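Long-range contacts in dextranase (Pseudarthrobacter oxydans, PDB 6NZS), which hydrolyses alpha-1,6-glucosidic linkages within dextran chains: residues A[266-271]-A[316-321]; A[274-279]-A[323-328]; A[351-356]-A[372-377]; A[392-397]-A[416-421]. All blocks are in the same frame, centred on the assembly; numbering follows the deposited sequence.

The four contacts join successive turns of the parallel beta solenoid of a family 49 glycosyl hydrolase. Interactions 1 and 2 link the same two turns, and their segments alternate along the chain. Strand 266-268 is followed by 275-279, and strand 316-320 by 325-335. Their centres are about 10 Å apart. Interaction 3 lies about 10 Å from interaction 2, measured between centres, and strands 325-335 and 351-361 are neighbours. F351 also packs on F318 of interaction 1. Interaction 4 comes last, its centre about 14 Å from that of interaction 3. E372 bonds to H395 between these two. The contacts thus follow the solenoid as it is built up turn by turn.

Interaction 1 of 4, residues A[266-271]-A[316-321]; sequences FRFLHD and LQFASA
F266 pairs with L316 and R267 with Q317 in parallel register. The axes of strands 266-268 and 316-320 come within 4.8 Å. Q317 N donates to F266 O at 3.2 Å, and F268 N donates to Q317 O at 2.8 Å. L269 and H270 bulge away, and D271 returns to pack on A319 and A321. One water accepts from A319 N within bonding distance of H270 O, and another links S320 O to D271 OD2. The F268 and F318 rings lie side by side, 11° from parallel but barely overlapping, with centroids 4.7 Å apart. On the other sheet face, CG anti to the backbone N in both R267 and Q317 (chi1 171° and 172°) sends the two chains out alongside each other. Q317 NE2 lies over the guanidinium near its rim, 3.5 Å from R267 NE, as packing between two donors. The pair forms the middle of a four-stranded parallel sheet, between strands 245-247 and 342-346. F318 and L316 reach strand 325-335, and F268 meets Y276.

Interaction 2 of 4, residues A[274-279]-A[323-328]; sequences SQYKVT and AEQKLD
Q275, Y276 and K277 pair in parallel with K326, L327 and D328, the strand axes 12° apart. Four backbone bonds join the chains, among them Y276 N to K326 O at 2.8 Å. Y276 O takes two donors from opposite faces of its carbonyl plane: D328 N across the contact and Q275 NE2 from the same strand, each 3.0 Å away. The Q275 chain bends at chi2 (82°), bringing CD toward K326; Q275 OE1 lies 3.6 Å from K326 CB. On the same sheet face K277 and D328 lie side by side, K277 NZ 4.7 Å from D328 OD2. K277 NZ bonds to R201 O, and D328 OD2 salt-bridges R201. On the other face Y276 CB packs on L327 CD1 at 3.7 Å. Q325 OE1 accepts from A321 N; Q325 NE2 bonds to Q273 O and meets the Y276 ring at its edge, in plane. Such stacking of parallel strands from successive turns, with aromatic and aliphatic side chains inside, characterises the beta solenoid of pectate lyase-like folds.

Interaction 3 of 4, residues A[351-356]-A[372-377]; sequences FHMNVE and ELYKGS
M353 fits into the curl of the loop 372-377, with L373, Y374 and S377 lining the hollow. Its chain bends at chi3 (52°), which places CE 3.5 Å from L373 CD2. V355 CG2 lies 3.7 Å from L373 CD2. M353 SD sits at the edge of the Y374 ring, in its plane, 3.7 Å from Y374 CD1, as a Met-aromatic contact. Y374 N points almost straight at SD in a weak hydrogen bond. S377 OG closes the hollow beside M353 CB. S377 OG accepts from M353 N at 2.9 Å and donates to Y374 O at 2.7 Å, so one hydroxyl ties the strand to the curled loop. H352 ND1 donates to K375 O at 2.8 Å, close to the ring plane. G376 has no side chain beside that ring, and its O lies 3.3 Å from H352 CB. Y374 OH bonds to V344 N of strand 342-346. The arrangement is a short loop between strands 371-372 and 377-380, leading the chain around a corner of the beta solenoid.

Interaction 4 of 4, residues A[392-397]-A[416-421]; sequences KMYHSD and WGWTPR
Y394 and R421 form a cation-pi stack between two loops of the parallel beta solenoid, one leading to strand 398-407 and the other to strand 423-435. This is the tight part of the contact. The guanidinium lies flat on the phenol ring, the planes 4° apart and the centres 3.5 Å apart. R421 NH2 sits over the ring centre, with NH1 above the CG side. K392 CB packs on the opposite face of the ring, toward its rim, and T419 OG1 lies over the other face of the guanidinium. R421 is extended from CG to NE, and chi4 (-79°) then turns CZ aside. R421 NE and NH2 grip G417 O side-on, at 3.0 and 2.9 Å, which fixes the rotation of the group. A weaker bond from NE reaches W416 O. The charge spread over R421 would be expected to attract the pi cloud of Y394. The contact is looser at its margins. On one side water 5 spans the gap, donating a hydrogen bond to Y394 O and accepting from R421 NH1. At the end of the ring, Y394 OH comes to the edge of the W418 indole, 3.3 Å from CD1, while W418 NE1 bonds to D389. By the backbones, M393 O is buried against W416 CB at 3.3 Å and has no polar partner in the model.

Interaction 1 of 4, residues A[266-271]-A[316-321]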
loop_
_atom_site.group_PDB
_atom_site.type_symbol
_atom_site.label_atom_id
_atom_site.label_comp_id
_atom_site.label_asym_id
_atom_site.label_seq_id
_atom_site.Cartn_x
_atom_site.Cartn_y
_atom_site.Cartn_z
ATOM N N PHE A 266 -6.826 0.223 16.346
ATOM C CA PHE A 266 -6.565 -0.695 17.449
ATOM C C PHE A 266 -5.115 -0.594 17.880
ATOM O O PHE A 266 -4.205 -0.607 17.045
ATOM C CB PHE A 266 -6.859 -2.148 17.062
ATOM C CG PHE A 266 -8.317 -2.444 16.888
ATOM C CD1 PHE A 266 -9.127 -2.668 17.986
ATOM C CD2 PHE A 266 -8.880 -2.495 15.622
ATOM C CE1 PHE A 266 -10.472 -2.935 17.831
ATOM C CE2 PHE A 266 -10.229 -2.767 15.461
ATOM C CZ PHE A 266 -11.026 -2.982 16.568
ATOM N N ARG A 267 -4.903 -0.527 19.190
ATOM C CA ARG A 267 -3.572 -0.613 19.763
ATOM C C ARG A 267 -3.570 -1.738 20.783
ATOM O O ARG A 267 -4.375 -1.731 21.724
ATOM C CB ARG A 267 -3.168 0.690 20.444
ATOM C CG ARG A 267 -1.871 0.529 21.220
ATOM C CD ARG A 267 -1.298 1.858 21.663
ATOM N NE ARG A 267 -0.053 1.658 22.393
ATOM C CZ ARG A 267 0.627 2.630 22.984
ATOM N NH1 ARG A 267 0.181 3.877 22.926
ATOM N NH2 ARG A 267 1.752 2.353 23.634
ATOM N N PHE A 268 -2.685 -2.710 20.582
ATOM C CA PHE A 268 -2.434 -3.730 21.596
ATOM C C PHE A 268 -1.336 -3.150 22.477
ATOM O O PHE A 268 -0.145 -3.249 22.177
ATOM C CB PHE A 268 -2.017 -5.045 20.950
ATOM C CG PHE A 268 -3.142 -5.777 20.258
ATOM C CD1 PHE A 268 -3.570 -5.392 18.997
ATOM C CD2 PHE A 268 -3.744 -6.875 20.855
ATOM C CE1 PHE A 268 -4.588 -6.091 18.344
ATOM C CE2 PHE A 268 -4.752 -7.577 20.212
ATOM C CZ PHE A 268 -5.182 -7.180 18.957
ATOM N N LEU A 269 -1.759 -2.513 23.573
ATOM C CA LEU A 269 -0.840 -1.786 24.440
ATOM C C LEU A 269 0.116 -2.722 25.161
ATOM O O LEU A 269 1.277 -2.365 25.392
ATOM C CB LEU A 269 -1.646 -0.979 25.451
ATOM C CG LEU A 269 -0.895 -0.276 26.581
ATOM C CD1 LEU A 269 -0.319 1.023 26.092
ATOM C CD2 LEU A 269 -1.831 -0.043 27.760
ATOM N N HIS A 270 -0.341 -3.916 25.507
ATOM C CA HIS A 270 0.419 -4.849 26.320
ATOM C C HIS A 270 1.148 -5.865 25.450
ATOM O O HIS A 270 0.768 -6.130 24.306
ATOM C CB HIS A 270 -0.519 -5.537 27.312
ATOM C CG HIS A 270 -1.311 -4.568 28.132
ATOM N ND1 HIS A 270 -0.799 -3.962 29.261
ATOM C CD2 HIS A 270 -2.566 -4.078 27.979
ATOM C CE1 HIS A 270 -1.705 -3.144 29.767
ATOM N NE2 HIS A 270 -2.786 -3.195 29.009
ATOM N N ASP A 271 2.232 -6.417 26.005
ATOM C CA ASP A 271 3.140 -7.294 25.274
ATOM C C ASP A 271 3.160 -8.715 25.825
ATOM O O ASP A 271 4.132 -9.444 25.612
ATOM C CB ASP A 271 4.558 -6.707 25.216
ATOM C CG ASP A 271 5.180 -6.502 26.592
ATOM O OD1 ASP A 271 4.556 -6.871 27.607
ATOM O OD2 ASP A 271 6.307 -5.960 26.653
ATOM N N LEU A 316 -2.957 0.238 13.333
ATOM C CA LEU A 316 -2.641 -0.964 14.094
ATOM C C LEU A 316 -1.288 -0.772 14.759
ATOM O O LEU A 316 -0.310 -0.416 14.095
ATOM C CB LEU A 316 -2.585 -2.188 13.175
ATOM C CG LEU A 316 -3.897 -2.599 12.511
ATOM C CD1 LEU A 316 -3.616 -3.657 11.455
ATOM C CD2 LEU A 316 -4.908 -3.092 13.533
ATOM N N GLN A 317 -1.228 -1.028 16.067
ATOM C CA GLN A 317 0.023 -0.886 16.801
ATOM C C GLN A 317 0.145 -2.017 17.810
ATOM O O GLN A 317 -0.845 -2.407 18.435
ATOM C CB GLN A 317 0.110 0.465 17.523
ATOM C CG GLN A 317 1.312 0.571 18.461
ATOM C CD GLN A 317 1.601 1.992 18.881
ATOM O OE1 GLN A 317 1.142 2.942 18.247
ATOM N NE2 GLN A 317 2.367 2.149 19.960
ATOM N N PHE A 318 1.363 -2.537 17.955
ATOM C CA PHE A 318 1.649 -3.637 18.859
ATOM C C PHE A 318 2.881 -3.322 19.687
ATOM O O PHE A 318 3.702 -2.476 19.326
ATOM C CB PHE A 318 1.899 -4.925 18.083
ATOM C CG PHE A 318 0.690 -5.430 17.372
ATOM C CD1 PHE A 318 0.352 -4.950 16.113
ATOM C CD2 PHE A 318 -0.123 -6.366 17.971
ATOM C CE1 PHE A 318 -0.781 -5.417 15.467
ATOM C CE2 PHE A 318 -1.244 -6.835 17.336
ATOM C CZ PHE A 318 -1.581 -6.363 16.085
ATOM N N ALA A 319 2.994 -4.030 20.808
ATOM C CA ALA A 319 4.155 -3.963 21.686
ATOM C C ALA A 319 4.813 -5.331 21.711
ATOM O O ALA A 319 4.131 -6.347 21.883
ATOM C CB ALA A 319 3.734 -3.559 23.101
ATOM N N SER A 320 6.133 -5.360 21.532
ATOM C CA SER A 320 6.894 -6.602 21.483
ATOM C C SER A 320 7.745 -6.722 22.743
ATOM O O SER A 320 8.586 -5.855 23.011
ATOM C CB SER A 320 7.792 -6.652 20.244
ATOM O OG SER A 320 8.575 -7.842 20.238
ATOM N N ALA A 321 7.524 -7.796 23.501
ATOM C CA ALA A 321 8.364 -8.117 24.642
ATOM C C ALA A 321 9.656 -8.759 24.151
ATOM O O ALA A 321 9.807 -9.091 22.976
ATOM C CB ALA A 321 7.634 -9.088 25.570
HETATM O O HOH W 1 1.212 -6.112 21.472
HETATM O O HOH W 2 7.329 -4.087 24.997
#

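Interaction 2 of 4, residues A[274-279]-A[323-328]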
loop_
_atom_site.group_PDB
_atom_site.type_symbol
_atom_site.label_atom_id
_atom_site.label_comp_id
_atom_site.label_asym_id
_atom_site.label_seq_id
_atom_site.Cartn_x
_atom_site.Cartn_y
_atom_site.Cartn_z
ATOM N N SER A 274 1.765 -14.510 23.558
ATOM C CA SER A 274 2.705 -15.146 22.642
ATOM C C SER A 274 2.219 -15.087 21.198
ATOM O O SER A 274 3.044 -15.104 20.275
ATOM C CB SER A 274 2.984 -16.591 23.056
ATOM O OG SER A 274 1.830 -17.392 22.899
ATOM N N GLN A 275 0.904 -15.016 20.988
ATOM C CA GLN A 275 0.330 -14.984 19.644
ATOM C C GLN A 275 -0.785 -13.951 19.593
ATOM O O GLN A 275 -1.750 -14.031 20.360
ATOM C CB GLN A 275 -0.220 -16.357 19.255
ATOM C CG GLN A 275 -1.003 -16.364 17.935
ATOM C CD GLN A 275 -0.086 -16.454 16.729
ATOM O OE1 GLN A 275 0.690 -17.400 16.596
ATOM N NE2 GLN A 275 -0.167 -15.461 15.844
ATOM N N TYR A 276 -0.658 -12.997 18.672
ATOM C CA TYR A 276 -1.684 -12.008 18.390
ATOM C C TYR A 276 -2.289 -12.315 17.028
ATOM O O TYR A 276 -1.626 -12.875 16.151
ATOM C CB TYR A 276 -1.087 -10.593 18.339
ATOM C CG TYR A 276 -0.561 -10.121 19.674
ATOM C CD1 TYR A 276 -1.411 -9.549 20.608
ATOM C CD2 TYR A 276 0.775 -10.267 20.005
ATOM C CE1 TYR A 276 -0.942 -9.122 21.841
ATOM C CE2 TYR A 276 1.257 -9.849 21.236
ATOM C CZ TYR A 276 0.391 -9.277 22.147
ATOM O OH TYR A 276 0.872 -8.869 23.383
ATOM N N LYS A 277 -3.559 -11.957 16.857
ATOM C CA LYS A 277 -4.222 -12.124 15.570
ATOM C C LYS A 277 -5.115 -10.930 15.303
ATOM O O LYS A 277 -5.889 -10.518 16.170
ATOM C CB LYS A 277 -5.080 -13.397 15.535
ATOM C CG LYS A 277 -4.276 -14.692 15.526
ATOM C CD LYS A 277 -5.180 -15.920 15.495
ATOM C CE LYS A 277 -4.356 -17.193 15.340
ATOM N NZ LYS A 277 -5.174 -18.432 15.472
ATOM N N VAL A 278 -5.014 -10.386 14.095
ATOM C CA VAL A 278 -6.000 -9.454 13.565
ATOM C C VAL A 278 -6.368 -10.028 12.208
ATOM O O VAL A 278 -5.527 -10.050 11.303
ATOM C CB VAL A 278 -5.444 -8.029 13.431
ATOM C CG1 VAL A 278 -6.461 -7.129 12.743
ATOM C CG2 VAL A 278 -5.065 -7.477 14.814
ATOM N N THR A 279 -7.577 -10.582 12.088
ATOM C CA THR A 279 -7.938 -11.324 10.886
ATOM C C THR A 279 -9.352 -10.978 10.464
ATOM O O THR A 279 -10.106 -10.334 11.199
ATOM C CB THR A 279 -7.825 -12.845 11.092
ATOM O OG1 THR A 279 -8.811 -13.276 12.039
ATOM C CG2 THR A 279 -6.441 -13.216 11.605
ATOM N N ALA A 323 10.467 -11.698 24.851
ATOM C CA ALA A 323 10.066 -13.047 24.479
ATOM C C ALA A 323 9.628 -13.099 23.018
ATOM O O ALA A 323 9.128 -12.115 22.458
ATOM C CB ALA A 323 8.910 -13.521 25.366
ATOM N N GLU A 324 9.836 -14.263 22.406
ATOM C CA GLU A 324 9.421 -14.497 21.029
ATOM C C GLU A 324 7.902 -14.452 20.927
ATOM O O GLU A 324 7.194 -15.083 21.719
ATOM C CB GLU A 324 9.928 -15.863 20.563
ATOM C CG GLU A 324 9.419 -16.297 19.191
ATOM C CD GLU A 324 9.837 -17.716 18.830
ATOM O OE1 GLU A 324 8.960 -18.604 18.785
ATOM O OE2 GLU A 324 11.042 -17.943 18.591
ATOM N N GLN A 325 7.397 -13.721 19.931
ATOM C CA GLN A 325 5.965 -13.549 19.752
ATOM C C GLN A 325 5.650 -13.614 18.267
ATOM O O GLN A 325 6.523 -13.407 17.422
ATOM C CB GLN A 325 5.497 -12.196 20.295
ATOM C CG GLN A 325 5.637 -12.037 21.810
ATOM C CD GLN A 325 5.537 -10.589 22.237
ATOM O OE1 GLN A 325 6.433 -9.788 21.976
ATOM N NE2 GLN A 325 4.422 -10.234 22.870
ATOM N N LYS A 326 4.387 -13.888 17.961
ATOM C CA LYS A 326 3.923 -13.963 16.584
ATOM C C LYS A 326 2.649 -13.152 16.426
ATOM O O LYS A 326 1.856 -13.021 17.362
ATOM C CB LYS A 326 3.638 -15.406 16.178
ATOM C CG LYS A 326 4.864 -16.308 16.233
ATOM C CD LYS A 326 4.479 -17.758 15.998
ATOM C CE LYS A 326 4.760 -18.180 14.573
ATOM N NZ LYS A 326 5.395 -19.526 14.516
ATOM N N LEU A 327 2.466 -12.600 15.227
ATOM C CA LEU A 327 1.223 -11.946 14.840
ATOM C C LEU A 327 0.796 -12.502 13.494
ATOM O O LEU A 327 1.599 -12.512 12.559
ATOM C CB LEU A 327 1.420 -10.434 14.695
ATOM C CG LEU A 327 0.326 -9.692 13.916
ATOM C CD1 LEU A 327 -0.970 -9.681 14.717
ATOM C CD2 LEU A 327 0.759 -8.271 13.598
ATOM N N ASP A 328 -0.442 -12.989 13.403
ATOM C CA ASP A 328 -1.085 -13.259 12.121
ATOM C C ASP A 328 -1.937 -12.044 11.793
ATOM O O ASP A 328 -2.824 -11.678 12.570
ATOM C CB ASP A 328 -1.988 -14.492 12.190
ATOM C CG ASP A 328 -1.218 -15.788 12.334
ATOM O OD1 ASP A 328 0.030 -15.751 12.317
ATOM O OD2 ASP A 328 -1.878 -16.847 12.480
HETATM O O HOH W 3 -0.932 -18.822 14.010
#

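Interaction 3 of 4, residues A[351-356]-A[372-377]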
loop_
_atom_site.group_PDB
_atom_site.type_symbol
_atom_site.label_atom_id
_atom_site.label_comp_id
_atom_site.label_asym_id
_atom_site.label_seq_id
_atom_site.Cartn_x
_atom_site.Cartn_y
_atom_site.Cartn_z
ATOM N N PHE A 351 9.294 -10.261 17.143
ATOM C CA PHE A 351 7.873 -10.062 16.839
ATOM C C PHE A 351 7.654 -10.482 15.390
ATOM O O PHE A 351 7.782 -9.676 14.463
ATOM C CB PHE A 351 7.448 -8.619 17.089
ATOM C CG PHE A 351 5.963 -8.447 17.182
ATOM C CD1 PHE A 351 5.300 -8.655 18.385
ATOM C CD2 PHE A 351 5.224 -8.085 16.063
ATOM C CE1 PHE A 351 3.928 -8.508 18.471
ATOM C CE2 PHE A 351 3.853 -7.933 16.142
ATOM C CZ PHE A 351 3.203 -8.143 17.343
ATOM N N HIS A 352 7.299 -11.741 15.190
ATOM C CA HIS A 352 7.356 -12.364 13.874
ATOM C C HIS A 352 5.983 -12.345 13.225
ATOM O O HIS A 352 5.040 -12.963 13.731
ATOM C CB HIS A 352 7.915 -13.778 14.005
ATOM C CG HIS A 352 9.205 -13.813 14.760
ATOM N ND1 HIS A 352 10.332 -13.143 14.331
ATOM C CD2 HIS A 352 9.537 -14.385 15.943
ATOM C CE1 HIS A 352 11.307 -13.320 15.207
ATOM N NE2 HIS A 352 10.851 -14.069 16.194
ATOM N N MET A 353 5.882 -11.652 12.093
ATOM C CA MET A 353 4.598 -11.380 11.462
ATOM C C MET A 353 4.344 -12.328 10.302
ATOM O O MET A 353 5.253 -12.657 9.533
ATOM C CB MET A 353 4.565 -9.940 10.953
ATOM C CG MET A 353 4.765 -8.930 12.064
ATOM S SD MET A 353 5.199 -7.302 11.445
ATOM C CE MET A 353 3.882 -7.058 10.247
ATOM N N ASN A 354 3.094 -12.757 10.174
ATOM C CA ASN A 354 2.634 -13.568 9.052
ATOM C C ASN A 354 1.450 -12.809 8.465
ATOM O O ASN A 354 0.331 -12.896 8.986
ATOM C CB ASN A 354 2.241 -14.968 9.533
ATOM C CG ASN A 354 1.722 -15.851 8.421
ATOM O OD1 ASN A 354 1.834 -15.523 7.247
ATOM N ND2 ASN A 354 1.130 -16.982 8.795
ATOM N N VAL A 355 1.702 -12.064 7.388
ATOM C CA VAL A 355 0.735 -11.142 6.804
ATOM C C VAL A 355 0.247 -11.733 5.490
ATOM O O VAL A 355 1.059 -12.112 4.640
ATOM C CB VAL A 355 1.372 -9.764 6.559
ATOM C CG1 VAL A 355 0.322 -8.787 6.039
ATOM C CG2 VAL A 355 2.014 -9.222 7.834
ATOM N N GLU A 356 -1.068 -11.797 5.303
ATOM C CA GLU A 356 -1.555 -12.270 4.012
ATOM C C GLU A 356 -2.941 -11.727 3.718
ATOM O O GLU A 356 -3.763 -11.542 4.620
ATOM C CB GLU A 356 -1.559 -13.792 3.906
ATOM C CG GLU A 356 -2.459 -14.468 4.862
ATOM C CD GLU A 356 -1.924 -15.837 5.238
ATOM O OE1 GLU A 356 -1.392 -16.549 4.363
ATOM O OE2 GLU A 356 -2.021 -16.189 6.414
ATOM N N GLU A 372 5.664 -2.099 7.740
ATOM C CA GLU A 372 7.014 -2.425 8.171
ATOM C C GLU A 372 6.971 -3.838 8.742
ATOM O O GLU A 372 6.303 -4.083 9.757
ATOM C CB GLU A 372 7.493 -1.421 9.222
ATOM C CG GLU A 372 8.933 -1.649 9.702
ATOM C CD GLU A 372 9.438 -0.549 10.625
ATOM O OE1 GLU A 372 8.859 0.562 10.617
ATOM O OE2 GLU A 372 10.424 -0.805 11.361
ATOM N N LEU A 373 7.648 -4.768 8.074
ATOM C CA LEU A 373 7.725 -6.150 8.532
ATOM C C LEU A 373 8.953 -6.303 9.421
ATOM O O LEU A 373 10.072 -5.988 9.005
ATOM C CB LEU A 373 7.781 -7.112 7.345
ATOM C CG LEU A 373 6.526 -7.072 6.463
ATOM C CD1 LEU A 373 6.828 -7.691 5.118
ATOM C CD2 LEU A 373 5.396 -7.821 7.138
ATOM N N TYR A 374 8.735 -6.769 10.646
ATOM C CA TYR A 374 9.814 -6.894 11.612
ATOM C C TYR A 374 10.597 -8.189 11.372
ATOM O O TYR A 374 10.214 -9.033 10.559
ATOM C CB TYR A 374 9.268 -6.690 13.032
ATOM C CG TYR A 374 8.838 -5.242 13.192
ATOM C CD1 TYR A 374 7.610 -4.791 12.689
ATOM C CD2 TYR A 374 9.683 -4.302 13.763
ATOM C CE1 TYR A 374 7.232 -3.447 12.787
ATOM C CE2 TYR A 374 9.310 -2.958 13.868
ATOM C CZ TYR A 374 8.085 -2.540 13.375
ATOM O OH TYR A 374 7.725 -1.209 13.478
ATOM N N LYS A 375 11.731 -8.326 12.059
ATOM C CA LYS A 375 12.660 -9.406 11.740
ATOM C C LYS A 375 11.958 -10.761 11.737
ATOM O O LYS A 375 11.186 -11.081 12.643
ATOM C CB LYS A 375 13.805 -9.423 12.757
ATOM C CG LYS A 375 14.832 -10.505 12.460
ATOM C CD LYS A 375 15.985 -10.486 13.449
ATOM C CE LYS A 375 16.980 -11.583 13.120
ATOM N NZ LYS A 375 18.209 -11.476 13.955
ATOM N N GLY A 376 12.207 -11.551 10.695
ATOM C CA GLY A 376 11.658 -12.892 10.653
ATOM C C GLY A 376 10.169 -12.888 10.379
ATOM O O GLY A 376 9.389 -13.501 11.117
ATOM N N SER A 377 9.765 -12.183 9.325
ATOM C CA SER A 377 8.364 -12.059 8.958
ATOM C C SER A 377 8.185 -12.398 7.487
ATOM O O SER A 377 9.128 -12.330 6.691
ATOM C CB SER A 377 7.846 -10.637 9.190
ATOM O OG SER A 377 7.875 -10.282 10.558
HETATM O O HOH W 4 10.900 -9.544 14.968
#

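Interaction 4 of 4, residues A[392-397]-A[416-421]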
loop_
_atom_site.group_PDB
_atom_site.type_symbol
_atom_site.label_atom_id
_atom_site.label_comp_id
_atom_site.label_asym_id
_atom_site.label_seq_id
_atom_site.Cartn_x
_atom_site.Cartn_y
_atom_site.Cartn_z
ATOM N N LYS A 392 8.554 -0.787 3.829
ATOM C CA LYS A 392 9.633 -0.325 4.697
ATOM C C LYS A 392 10.482 -1.540 5.045
ATOM O O LYS A 392 10.131 -2.337 5.922
ATOM C CB LYS A 392 9.046 0.372 5.917
ATOM C CG LYS A 392 8.412 1.718 5.544
ATOM C CD LYS A 392 7.249 2.096 6.455
ATOM C CE LYS A 392 7.739 2.540 7.824
ATOM N NZ LYS A 392 6.688 3.260 8.612
ATOM N N MET A 393 11.598 -1.677 4.337
ATOM C CA MET A 393 12.450 -2.862 4.406
ATOM C C MET A 393 13.574 -2.550 5.388
ATOM O O MET A 393 14.696 -2.208 5.016
ATOM C CB MET A 393 12.976 -3.211 3.014
ATOM C CG MET A 393 11.883 -3.329 1.948
ATOM S SD MET A 393 10.504 -4.400 2.408
ATOM C CE MET A 393 11.336 -5.978 2.628
ATOM N N TYR A 394 13.247 -2.666 6.675
ATOM C CA TYR A 394 14.127 -2.202 7.734
ATOM C C TYR A 394 14.691 -3.332 8.580
ATOM O O TYR A 394 15.379 -3.049 9.568
ATOM C CB TYR A 394 13.379 -1.236 8.668
ATOM C CG TYR A 394 12.891 0.067 8.043
ATOM C CD1 TYR A 394 13.295 0.464 6.767
ATOM C CD2 TYR A 394 12.027 0.894 8.745
ATOM C CE1 TYR A 394 12.840 1.662 6.210
ATOM C CE2 TYR A 394 11.573 2.085 8.206
ATOM C CZ TYR A 394 11.984 2.467 6.939
ATOM O OH TYR A 394 11.507 3.659 6.413
ATOM N N HIS A 395 14.415 -4.592 8.243
ATOM C CA HIS A 395 14.725 -5.688 9.153
ATOM C C HIS A 395 15.209 -6.917 8.400
ATOM O O HIS A 395 14.832 -7.160 7.253
ATOM C CB HIS A 395 13.502 -6.055 10.002
ATOM C CG HIS A 395 12.966 -4.905 10.788
ATOM N ND1 HIS A 395 13.475 -4.537 12.018
ATOM C CD2 HIS A 395 12.005 -3.999 10.490
ATOM C CE1 HIS A 395 12.831 -3.468 12.450
ATOM N NE2 HIS A 395 11.937 -3.118 11.540
ATOM N N SER A 396 16.014 -7.719 9.091
ATOM C CA SER A 396 16.546 -8.948 8.527
ATOM C C SER A 396 15.468 -10.026 8.422
ATOM O O SER A 396 14.438 -9.999 9.106
ATOM C CB SER A 396 17.675 -9.477 9.414
ATOM O OG SER A 396 18.740 -8.539 9.461
ATOM N N ASP A 397 15.718 -10.989 7.537
ATOM C CA ASP A 397 14.922 -12.215 7.466
ATOM C C ASP A 397 13.458 -11.919 7.137
ATOM O O ASP A 397 12.533 -12.419 7.782
ATOM C CB ASP A 397 15.061 -13.054 8.747
ATOM C CG ASP A 397 16.500 -13.457 9.036
ATOM O OD1 ASP A 397 17.262 -13.717 8.081
ATOM O OD2 ASP A 397 16.865 -13.523 10.234
ATOM N N TRP A 416 14.720 1.563 2.339
ATOM C CA TRP A 416 15.549 0.988 3.398
ATOM C C TRP A 416 16.483 2.004 4.043
ATOM O O TRP A 416 17.314 1.620 4.881
ATOM C CB TRP A 416 16.305 -0.278 2.951
ATOM C CG TRP A 416 17.420 -0.079 1.965
ATOM C CD1 TRP A 416 18.715 0.280 2.237
ATOM C CD2 TRP A 416 17.346 -0.264 0.544
ATOM N NE1 TRP A 416 19.443 0.331 1.069
ATOM C CE2 TRP A 416 18.628 0.004 0.018
ATOM C CE3 TRP A 416 16.323 -0.648 -0.332
ATOM C CZ2 TRP A 416 18.912 -0.092 -1.346
ATOM C CZ3 TRP A 416 16.604 -0.730 -1.692
ATOM C CH2 TRP A 416 17.888 -0.449 -2.184
ATOM N N GLY A 417 16.353 3.286 3.707
ATOM C CA GLY A 417 17.195 4.327 4.270
ATOM C C GLY A 417 16.622 5.010 5.496
ATOM O O GLY A 417 16.018 4.353 6.357
ATOM N N TRP A 418 16.817 6.335 5.569
ATOM C CA TRP A 418 16.425 7.228 6.669
ATOM C C TRP A 418 17.368 7.188 7.872
ATOM O O TRP A 418 17.536 8.207 8.549
ATOM C CB TRP A 418 14.980 7.029 7.142
ATOM C CG TRP A 418 13.888 7.413 6.163
ATOM C CD1 TRP A 418 12.919 6.585 5.658
ATOM C CD2 TRP A 418 13.616 8.722 5.629
ATOM N NE1 TRP A 418 12.082 7.291 4.825
ATOM C CE2 TRP A 418 12.487 8.601 4.788
ATOM C CE3 TRP A 418 14.231 9.975 5.762
ATOM C CZ2 TRP A 418 11.947 9.686 4.097
ATOM C CZ3 TRP A 418 13.690 11.057 5.075
ATOM C CH2 TRP A 418 12.563 10.901 4.244
ATOM N N THR A 419 17.922 6.024 8.193
ATOM C CA THR A 419 18.918 5.886 9.253
ATOM C C THR A 419 19.880 4.789 8.835
ATOM O O THR A 419 19.541 3.954 7.988
ATOM C CB THR A 419 18.292 5.494 10.609
ATOM O OG1 THR A 419 17.830 4.134 10.576
ATOM C CG2 THR A 419 17.144 6.392 11.016
ATOM N N PRO A 420 21.079 4.740 9.421
ATOM C CA PRO A 420 21.901 3.534 9.269
ATOM C C PRO A 420 21.160 2.333 9.844
ATOM O O PRO A 420 20.427 2.449 10.829
ATOM C CB PRO A 420 23.160 3.855 10.092
ATOM C CG PRO A 420 23.201 5.345 10.154
ATOM C CD PRO A 420 21.771 5.786 10.196
ATOM N N ARG A 421 21.328 1.175 9.201
ATOM C CA ARG A 421 20.616 -0.031 9.604
ATOM C C ARG A 421 21.524 -1.243 9.456
ATOM O O ARG A 421 22.477 -1.237 8.675
ATOM C CB ARG A 421 19.338 -0.244 8.771
ATOM C CG ARG A 421 18.324 0.868 8.926
ATOM C CD ARG A 421 17.077 0.638 8.065
ATOM N NE ARG A 421 16.256 1.846 7.978
ATOM C CZ ARG A 421 15.419 2.258 8.926
ATOM N NH1 ARG A 421 15.274 1.558 10.052
ATOM N NH2 ARG A 421 14.725 3.375 8.755
HETATM O O HOH W 5 16.381 -0.915 11.047
#